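Local coordinates for protein transcriptional regulator AefR (Pseudomonas syringae pv. tomato, PDB 3CDL) that probably binds cis-regulatory DNA as a TetR-family transcription factor, pairing a helix-turn-helix domain with a helical C-terminal domain, at residues S135-A140 with G145-V150. Sequence-based numbering, arbitrary orientation.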
# COMPACT_ATOMS: atom_id res chain seq x y z
N SER B 135 -15.87 -0.44 10.01
CA SER B 135 -17.10 -0.15 9.32
C SER B 135 -18.33 -0.36 10.21
O SER B 135 -19.16 0.53 10.36
CB SER B 135 -17.18 -1.04 8.09
OG SER B 135 -18.02 -0.47 7.12
N ALA B 136 -18.43 -1.54 10.81
CA ALA B 136 -19.59 -1.90 11.61
C ALA B 136 -19.83 -0.86 12.71
O ALA B 136 -20.96 -0.44 12.96
CB ALA B 136 -19.41 -3.29 12.20
N TRP B 137 -18.74 -0.44 13.34
CA TRP B 137 -18.75 0.53 14.42
C TRP B 137 -19.20 1.90 13.95
O TRP B 137 -20.12 2.49 14.53
CB TRP B 137 -17.35 0.61 15.03
CG TRP B 137 -17.24 1.42 16.29
CD1 TRP B 137 -17.48 1.00 17.57
CD2 TRP B 137 -16.82 2.79 16.38
NE1 TRP B 137 -17.25 2.03 18.45
CE2 TRP B 137 -16.84 3.13 17.75
CE3 TRP B 137 -16.44 3.75 15.44
CZ2 TRP B 137 -16.50 4.41 18.19
CZ3 TRP B 137 -16.09 5.02 15.89
CH2 TRP B 137 -16.13 5.33 17.25
N ILE B 138 -18.55 2.41 12.89
CA ILE B 138 -18.89 3.72 12.32
C ILE B 138 -20.39 3.84 12.03
O ILE B 138 -21.01 4.83 12.39
CB ILE B 138 -18.02 4.07 11.05
CG1 ILE B 138 -16.57 4.33 11.45
CG2 ILE B 138 -18.56 5.28 10.30
CD1 ILE B 138 -15.54 3.96 10.37
N ARG B 139 -20.95 2.81 11.38
CA ARG B 139 -22.39 2.70 11.12
C ARG B 139 -23.21 2.74 12.42
O ARG B 139 -24.21 3.44 12.49
CB ARG B 139 -22.68 1.42 10.33
CG ARG B 139 -24.17 1.11 10.07
CD ARG B 139 -24.40 0.15 8.88
NE ARG B 139 -23.23 -0.67 8.57
CZ ARG B 139 -22.55 -0.61 7.43
NH1 ARG B 139 -21.47 -1.38 7.26
NH2 ARG B 139 -22.95 0.20 6.45
N ALA B 140 -22.79 1.99 13.44
CA ALA B 140 -23.47 2.02 14.74
C ALA B 140 -23.39 3.41 15.40
O ALA B 140 -24.42 3.95 15.85
CB ALA B 140 -22.92 0.95 15.66
N GLY B 145 -26.25 8.92 16.35
CA GLY B 145 -26.11 10.35 16.10
C GLY B 145 -24.88 10.97 16.73
O GLY B 145 -24.92 12.14 17.13
N ARG B 146 -23.79 10.20 16.81
CA ARG B 146 -22.53 10.67 17.39
C ARG B 146 -21.45 10.89 16.36
O ARG B 146 -20.42 11.53 16.63
CB ARG B 146 -22.04 9.72 18.48
CG ARG B 146 -22.74 9.97 19.83
CD ARG B 146 -21.77 9.82 20.99
NE ARG B 146 -21.76 8.45 21.49
CZ ARG B 146 -20.94 7.98 22.43
NH1 ARG B 146 -21.05 6.70 22.81
NH2 ARG B 146 -20.01 8.77 22.98
N LEU B 147 -21.68 10.34 15.18
CA LEU B 147 -20.77 10.51 14.06
C LEU B 147 -21.54 11.11 12.91
O LEU B 147 -22.76 10.99 12.82
CB LEU B 147 -20.13 9.20 13.64
CG LEU B 147 -18.88 8.66 14.33
CD1 LEU B 147 -18.34 7.55 13.45
CD2 LEU B 147 -17.79 9.74 14.59
N LYS B 148 -20.81 11.79 12.04
CA LYS B 148 -21.40 12.56 10.97
C LYS B 148 -21.72 11.63 9.80
O LYS B 148 -21.02 10.64 9.59
CB LYS B 148 -20.46 13.74 10.68
CG LYS B 148 -20.14 14.13 9.25
CD LYS B 148 -19.08 15.26 9.23
CE LYS B 148 -19.25 16.28 10.41
NZ LYS B 148 -18.03 17.16 10.59
N PRO B 149 -22.82 11.88 9.09
CA PRO B 149 -23.17 11.05 7.93
C PRO B 149 -22.06 10.96 6.86
O PRO B 149 -21.63 11.97 6.33
CB PRO B 149 -24.39 11.75 7.35
CG PRO B 149 -24.36 13.13 7.93
CD PRO B 149 -23.82 12.93 9.30
N VAL B 150 -21.60 9.75 6.60
CA VAL B 150 -20.70 9.46 5.49
C VAL B 150 -20.86 7.96 5.25
O VAL B 150 -21.37 7.28 6.12
CB VAL B 150 -19.21 9.89 5.81
CG1 VAL B 150 -18.67 9.23 7.09
CG2 VAL B 150 -18.30 9.63 4.64
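Trp137 meets Leu147 at the benzo side of its indole, where CZ3 comes within 4.2 Å of Leu147 CD1; the methyl approaches the ring obliquely, and the two side chains cross at about a right angle. With CG anti to the backbone N (chi1 -172°), the indole reaches out beside the helix and touches Leu86 and Leu89 of helix 82-97, while its NE1 is hydrogen-bonded to Gln85 OE1. One residue on, Ile138 presents its CG2 branch to the same leucine methyl, with 3.9 Å between Ile138 CG2 and Leu147 CD1. The Ile138 side chain also touches Met159 of helix 152-167 and Phe195 of helix 181-199. Leu147 thus meets two consecutive helical residues with a single methyl, and CD1 also lies 4.0 Å from Ile138 O. The loop gets there by a Schellman motif: Gly145, with positive phi (70°), ends helix 133-143 and turns the chain back alongside it. Leu147 also touches Leu196 and Tyr199, which joins the loop to helix 181-199 in the AefR-like C-terminal domain. No hydrogen bond spans the two segments, so the contact between them is a small, buried apolar one, with the one polar group of the indole satisfied by Gln85.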